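Local atomic coordinates of protease Do-like 2, chloroplastic (Arabidopsis thaliana, PDB entry 4FLN), a protein that acts as a chloroplast serine protease of the Deg family, making the primary cleavage of the photodamaged D1 protein of photosystem II. Residues B[98-103]-B[107-112]; B[78-83]-B[131-136]. All coordinates share one frame; numbering follows the deposited sequence.

Both contacts belong to the first six-stranded barrel of the trypsin-like protease domain, and their centres lie about 12 Å apart. Contact 1 is the hairpin of the neighbouring strands 96-102 and 110-118 of that barrel; contact 2 sets strand 72-82 against the loop that follows strand 123-129, and the hairpin falls between its two segments in the sequence. The two meet at that loop. Y110 CD1 comes to 3.7 Å from F133 CD1, the rings edge-to-face, and R103 NH1 lies 3.1 Å from K135 O, a probable hydrogen bond. The side chain of V99 is about 12 Å from that of H91, assigned by similarity to the charge relay system; contact 2 lies away from the annotated sites.

Contact 1 of 2, residues B[98-103]-B[107-112]; sequences QVKVKR and DRKYVA
V101 and Y110 pair across an antiparallel beta hairpin that joins strands 96-102 and 110-118 of the trypsin-like barrel. Theirs is a hydrogen-bonded pair. Y110 N donates to V101 O at 2.7 Å, nearly straight at 170°, while V101 N returns a more bent bond to Y110 O. A third bond, from A112 N to V99 O, follows beyond the non-hydrogen-bonded pair K100 and V111.

The close-packed face carries V101, Y110 and A112. With CG1 anti to its carbonyl carbon (chi1 -69°), V101 brings that methyl to 4.2 Å from A112 CB, and its other branch, CG2, lies 4.3 Å from Y110 CB. V128 of strand 123-129 packs on V101 and A112, and F133 touches both V101 and Y110.

The solvent side is looser, with V111 exposed. K100 bends at chi2 so that its end leaves the 107-112 backbone, though CD still lies 4.3 Å from K109 CE; the like-charged NZ atoms of K100 and K109 stay 5.1 Å apart, and Y54 offers K109 a cation-pi partner.

Near the turn, K102 and D107 form a buried patch. D107 OD1 is hydrogen-bonded to T313 OG1 of a second subunit. K102 NZ stays 4.5 Å from D107 OD1, beyond a salt bridge, and makes a weak hydrogen bond to D106 O, while K102 CG lies 3.8 Å from R108 O.

Contact 2 of 2, residues B[78-83]-B[131-136]; sequences AFMIGD and EDFWKG
M80 and W134 are the closest pair of backbone positions, yet their CA atoms stand 9.4 Å apart, a gap that side chains must span. Segment 78-83 takes in the last part of strand 72-82 and leads toward strand 85-88. Segment 131-136 has no regular secondary structure; it folds into a type I beta turn from D132 to K135, closed by a 2.9 Å hydrogen bond from K135 N to D132 O. The turn presents F133 and W134 on neighbouring positions, and both rings reach back toward the strand.

M80 supplies the strand's side of the contact. With chi2 and chi3 both near 180° its chain runs straight, the sulfur beside the indole and the methyl at the phenyl ring. CG lies 4.0 Å from W134 CZ3. Farther along, SD sits 5.2 Å from the centroid of the indole's six-membered ring and 58° off its normal, an oblique Met-aromatic contact. At the tip, CE approaches the F133 ring obliquely and comes to 3.9 Å from F133 CE2.

In the trypsin-like fold these residues lie on the first barrel, where the loop after strand 123-129 folds back against strand 72-82. F133 also packs on V51 of strand 50-57 and on V128, while P139 and A137 touch M80.

The two neighbouring rings meet edge to face: the F133 edge points at the indole face, with CD2 standing 3.6 Å above the W134 plane over the five-membered ring, and W134 CG lies in the phenyl plane. The indole's polar atom, W134 NE1, is hydrogen-bonded to V128 O. Beyond G82, D83 O lies obliquely to the indole, 4.2 Å from W134 CZ3.

Contact 1 of 2, residues B[98-103]-B[107-112]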
loop_
_atom_site.group_PDB
_atom_site.type_symbol
_atom_site.label_atom_id
_atom_site.label_comp_id
_atom_site.label_asym_id
_atom_site.label_seq_id
_atom_site.Cartn_x
_atom_site.Cartn_y
_atom_site.Cartn_z
ATOM N N GLN B 98 -20.942 -17.167 -28.020
ATOM C CA GLN B 98 -20.542 -18.181 -28.981
ATOM C C GLN B 98 -19.358 -18.970 -28.417
ATOM O O GLN B 98 -18.591 -18.472 -27.582
ATOM C CB GLN B 98 -20.190 -17.556 -30.333
ATOM C CG GLN B 98 -19.009 -16.610 -30.287
ATOM C CD GLN B 98 -18.672 -16.028 -31.643
ATOM O OE1 GLN B 98 -17.524 -15.676 -31.905
ATOM N NE2 GLN B 98 -19.674 -15.918 -32.512
ATOM N N VAL B 99 -19.223 -20.207 -28.871
ATOM C CA VAL B 99 -18.198 -21.083 -28.356
ATOM C C VAL B 99 -17.520 -21.803 -29.509
ATOM O O VAL B 99 -18.180 -22.422 -30.360
ATOM C CB VAL B 99 -18.796 -22.086 -27.363
ATOM C CG1 VAL B 99 -17.730 -23.061 -26.880
ATOM C CG2 VAL B 99 -19.425 -21.344 -26.193
ATOM N N LYS B 100 -16.198 -21.704 -29.543
ATOM C CA LYS B 100 -15.424 -22.247 -30.648
ATOM C C LYS B 100 -14.318 -23.135 -30.104
ATOM O O LYS B 100 -13.752 -22.867 -29.046
ATOM C CB LYS B 100 -14.830 -21.106 -31.480
ATOM C CG LYS B 100 -15.422 -19.733 -31.153
ATOM C CD LYS B 100 -14.385 -18.618 -31.273
ATOM C CE LYS B 100 -14.920 -17.283 -30.763
ATOM N NZ LYS B 100 -13.863 -16.225 -30.712
ATOM N N VAL B 101 -14.007 -24.201 -30.820
ATOM C CA VAL B 101 -12.975 -25.111 -30.352
ATOM C C VAL B 101 -11.956 -25.419 -31.443
ATOM O O VAL B 101 -12.281 -25.447 -32.631
ATOM C CB VAL B 101 -13.579 -26.415 -29.817
ATOM C CG1 VAL B 101 -14.336 -26.142 -28.534
ATOM C CG2 VAL B 101 -14.488 -27.041 -30.863
ATOM N N LYS B 102 -10.719 -25.649 -31.031
ATOM C CA LYS B 102 -9.642 -25.838 -31.985
ATOM C C LYS B 102 -8.893 -27.123 -31.665
ATOM O O LYS B 102 -8.455 -27.332 -30.538
ATOM C CB LYS B 102 -8.705 -24.624 -31.958
ATOM C CG LYS B 102 -7.675 -24.569 -33.070
ATOM C CD LYS B 102 -6.942 -23.230 -33.046
ATOM C CE LYS B 102 -5.819 -23.152 -34.084
ATOM N NZ LYS B 102 -4.615 -23.954 -33.701
ATOM N N ARG B 103 -8.775 -27.996 -32.657
ATOM C CA ARG B 103 -8.043 -29.245 -32.495
ATOM C C ARG B 103 -6.548 -28.948 -32.384
ATOM O O ARG B 103 -6.083 -27.907 -32.840
ATOM C CB ARG B 103 -8.330 -30.185 -33.672
ATOM C CG ARG B 103 -8.947 -31.513 -33.276
ATOM C CD ARG B 103 -10.087 -31.890 -34.202
ATOM N NE ARG B 103 -9.677 -31.941 -35.605
ATOM C CZ ARG B 103 -9.439 -33.064 -36.278
ATOM N NH1 ARG B 103 -9.573 -34.242 -35.677
ATOM N NH2 ARG B 103 -9.073 -33.009 -37.553
ATOM N N ASP B 107 -5.273 -25.668 -37.932
ATOM C CA ASP B 107 -5.369 -24.208 -37.930
ATOM C C ASP B 107 -6.804 -23.699 -37.740
ATOM O O ASP B 107 -7.049 -22.797 -36.937
ATOM C CB ASP B 107 -4.742 -23.620 -39.199
ATOM C CG ASP B 107 -3.869 -22.403 -38.908
ATOM O OD1 ASP B 107 -3.438 -22.240 -37.743
ATOM O OD2 ASP B 107 -3.606 -21.615 -39.844
ATOM N N ARG B 108 -7.741 -24.296 -38.471
ATOM C CA ARG B 108 -9.151 -23.901 -38.439
ATOM C C ARG B 108 -9.794 -24.051 -37.053
ATOM O O ARG B 108 -9.553 -25.029 -36.351
ATOM C CB ARG B 108 -9.935 -24.721 -39.474
ATOM C CG ARG B 108 -11.422 -24.392 -39.591
ATOM C CD ARG B 108 -12.162 -25.483 -40.376
ATOM N NE ARG B 108 -13.598 -25.227 -40.488
ATOM C CZ ARG B 108 -14.471 -26.078 -41.023
ATOM N NH1 ARG B 108 -14.056 -27.246 -41.493
ATOM N NH2 ARG B 108 -15.761 -25.764 -41.086
ATOM N N LYS B 109 -10.601 -23.067 -36.664
ATOM C CA LYS B 109 -11.451 -23.174 -35.479
ATOM C C LYS B 109 -12.800 -23.786 -35.853
ATOM O O LYS B 109 -13.322 -23.520 -36.934
ATOM C CB LYS B 109 -11.689 -21.795 -34.861
ATOM C CG LYS B 109 -10.788 -21.460 -33.690
ATOM C CD LYS B 109 -10.077 -20.133 -33.901
ATOM C CE LYS B 109 -10.337 -19.186 -32.749
ATOM N NZ LYS B 109 -9.533 -17.935 -32.862
ATOM N N TYR B 110 -13.375 -24.594 -34.968
ATOM C CA TYR B 110 -14.721 -25.100 -35.205
ATOM C C TYR B 110 -15.694 -24.497 -34.199
ATOM O O TYR B 110 -15.291 -23.790 -33.278
ATOM C CB TYR B 110 -14.736 -26.626 -35.144
ATOM C CG TYR B 110 -13.961 -27.251 -36.275
ATOM C CD1 TYR B 110 -12.579 -27.329 -36.229
ATOM C CD2 TYR B 110 -14.607 -27.735 -37.406
ATOM C CE1 TYR B 110 -11.858 -27.888 -37.272
ATOM C CE2 TYR B 110 -13.893 -28.297 -38.453
ATOM C CZ TYR B 110 -12.520 -28.369 -38.378
ATOM O OH TYR B 110 -11.800 -28.926 -39.407
ATOM N N VAL B 111 -16.976 -24.789 -34.363
ATOM C CA VAL B 111 -17.990 -24.099 -33.577
ATOM C C VAL B 111 -18.811 -25.088 -32.755
ATOM O O VAL B 111 -19.321 -26.080 -33.279
ATOM C CB VAL B 111 -18.888 -23.234 -34.481
ATOM C CG1 VAL B 111 -19.532 -24.091 -35.559
ATOM C CG2 VAL B 111 -19.926 -22.475 -33.657
ATOM N N ALA B 112 -18.923 -24.815 -31.460
ATOM C CA ALA B 112 -19.462 -25.802 -30.532
ATOM C C ALA B 112 -20.701 -25.306 -29.814
ATOM O O ALA B 112 -20.860 -24.108 -29.570
ATOM C CB ALA B 112 -18.394 -26.220 -29.516
#

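Contact 2 of 2, residues B[78-83]-B[131-136]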
loop_
_atom_site.group_PDB
_atom_site.type_symbol
_atom_site.label_atom_id
_atom_site.label_comp_id
_atom_site.label_asym_id
_atom_site.label_seq_id
_atom_site.Cartn_x
_atom_site.Cartn_y
_atom_site.Cartn_z
ATOM N N ALA B 78 -10.807 -28.285 -23.117
ATOM C CA ALA B 78 -11.802 -29.345 -23.150
ATOM C C ALA B 78 -11.186 -30.600 -23.767
ATOM O O ALA B 78 -10.088 -30.544 -24.324
ATOM C CB ALA B 78 -13.037 -28.899 -23.921
ATOM N N PHE B 79 -11.870 -31.733 -23.649
ATOM C CA PHE B 79 -11.362 -32.968 -24.236
ATOM C C PHE B 79 -12.472 -33.914 -24.651
ATOM O O PHE B 79 -13.586 -33.843 -24.142
ATOM C CB PHE B 79 -10.399 -33.671 -23.277
ATOM C CG PHE B 79 -10.987 -33.966 -21.927
ATOM C CD1 PHE B 79 -11.010 -32.993 -20.937
ATOM C CD2 PHE B 79 -11.496 -35.221 -21.636
ATOM C CE1 PHE B 79 -11.542 -33.268 -19.687
ATOM C CE2 PHE B 79 -12.030 -35.499 -20.385
ATOM C CZ PHE B 79 -12.053 -34.522 -19.414
ATOM N N MET B 80 -12.147 -34.815 -25.569
ATOM C CA MET B 80 -13.111 -35.769 -26.090
ATOM C C MET B 80 -13.314 -36.919 -25.115
ATOM O O MET B 80 -12.375 -37.653 -24.800
ATOM C CB MET B 80 -12.620 -36.318 -27.429
ATOM C CG MET B 80 -12.289 -35.240 -28.447
ATOM S SD MET B 80 -11.505 -35.898 -29.926
ATOM C CE MET B 80 -11.229 -34.400 -30.869
ATOM N N ILE B 81 -14.546 -37.060 -24.635
ATOM C CA ILE B 81 -14.907 -38.138 -23.721
ATOM C C ILE B 81 -15.599 -39.303 -24.408
ATOM O O ILE B 81 -15.989 -40.267 -23.755
ATOM C CB ILE B 81 -15.806 -37.638 -22.604
ATOM C CG1 ILE B 81 -17.050 -36.972 -23.189
ATOM C CG2 ILE B 81 -15.049 -36.664 -21.733
ATOM C CD1 ILE B 81 -17.940 -36.375 -22.138
ATOM N N GLY B 82 -15.751 -39.213 -25.723
ATOM C CA GLY B 82 -16.457 -40.240 -26.467
ATOM C C GLY B 82 -17.812 -39.772 -26.959
ATOM O O GLY B 82 -18.269 -38.682 -26.606
ATOM N N ASP B 83 -18.457 -40.608 -27.768
ATOM C CA ASP B 83 -19.623 -40.189 -28.537
ATOM C C ASP B 83 -19.236 -38.979 -29.364
ATOM O O ASP B 83 -18.127 -38.910 -29.904
ATOM C CB ASP B 83 -20.796 -39.830 -27.624
ATOM C CG ASP B 83 -21.537 -41.048 -27.121
ATOM O OD1 ASP B 83 -20.880 -42.073 -26.828
ATOM O OD2 ASP B 83 -22.782 -40.981 -27.025
ATOM N N GLU B 131 -18.027 -33.651 -38.556
ATOM C CA GLU B 131 -17.634 -34.564 -39.629
ATOM C C GLU B 131 -16.202 -34.395 -40.126
ATOM O O GLU B 131 -15.692 -35.238 -40.862
ATOM C CB GLU B 131 -18.613 -34.458 -40.788
ATOM N N ASP B 132 -15.559 -33.311 -39.714
ATOM C CA ASP B 132 -14.179 -33.024 -40.089
ATOM C C ASP B 132 -13.392 -32.993 -38.793
ATOM O O ASP B 132 -12.443 -33.753 -38.598
ATOM C CB ASP B 132 -14.066 -31.694 -40.845
ATOM C CG ASP B 132 -13.741 -31.883 -42.332
ATOM O OD1 ASP B 132 -13.149 -32.919 -42.699
ATOM O OD2 ASP B 132 -14.072 -30.987 -43.135
ATOM N N PHE B 133 -13.811 -32.093 -37.912
ATOM C CA PHE B 133 -13.327 -32.049 -36.545
ATOM C C PHE B 133 -13.244 -33.469 -35.990
ATOM O O PHE B 133 -12.169 -33.939 -35.612
ATOM C CB PHE B 133 -14.305 -31.228 -35.711
ATOM C CG PHE B 133 -13.937 -31.118 -34.264
ATOM C CD1 PHE B 133 -13.177 -30.056 -33.810
ATOM C CD2 PHE B 133 -14.371 -32.058 -33.355
ATOM C CE1 PHE B 133 -12.845 -29.940 -32.476
ATOM C CE2 PHE B 133 -14.042 -31.950 -32.017
ATOM C CZ PHE B 133 -13.278 -30.887 -31.578
ATOM N N TRP B 134 -14.385 -34.143 -35.932
ATOM C CA TRP B 134 -14.461 -35.497 -35.385
ATOM C C TRP B 134 -13.719 -36.573 -36.176
ATOM O O TRP B 134 -13.642 -37.718 -35.733
ATOM C CB TRP B 134 -15.922 -35.905 -35.202
ATOM C CG TRP B 134 -16.602 -35.060 -34.192
ATOM C CD1 TRP B 134 -17.521 -34.076 -34.422
ATOM C CD2 TRP B 134 -16.392 -35.094 -32.777
ATOM N NE1 TRP B 134 -17.906 -33.507 -33.231
ATOM C CE2 TRP B 134 -17.225 -34.116 -32.207
ATOM C CE3 TRP B 134 -15.584 -35.866 -31.937
ATOM C CZ2 TRP B 134 -17.272 -33.887 -30.835
ATOM C CZ3 TRP B 134 -15.637 -35.641 -30.582
ATOM C CH2 TRP B 134 -16.475 -34.660 -30.042
ATOM N N LYS B 135 -13.200 -36.220 -37.348
ATOM C CA LYS B 135 -12.466 -37.187 -38.164
ATOM C C LYS B 135 -11.197 -37.694 -37.466
ATOM O O LYS B 135 -10.356 -36.905 -37.025
ATOM C CB LYS B 135 -12.129 -36.600 -39.530
ATOM N N GLY B 136 -11.075 -39.016 -37.370
ATOM C CA GLY B 136 -9.885 -39.649 -36.828
ATOM C C GLY B 136 -9.638 -39.333 -35.367
ATOM O O GLY B 136 -8.514 -39.454 -34.878
#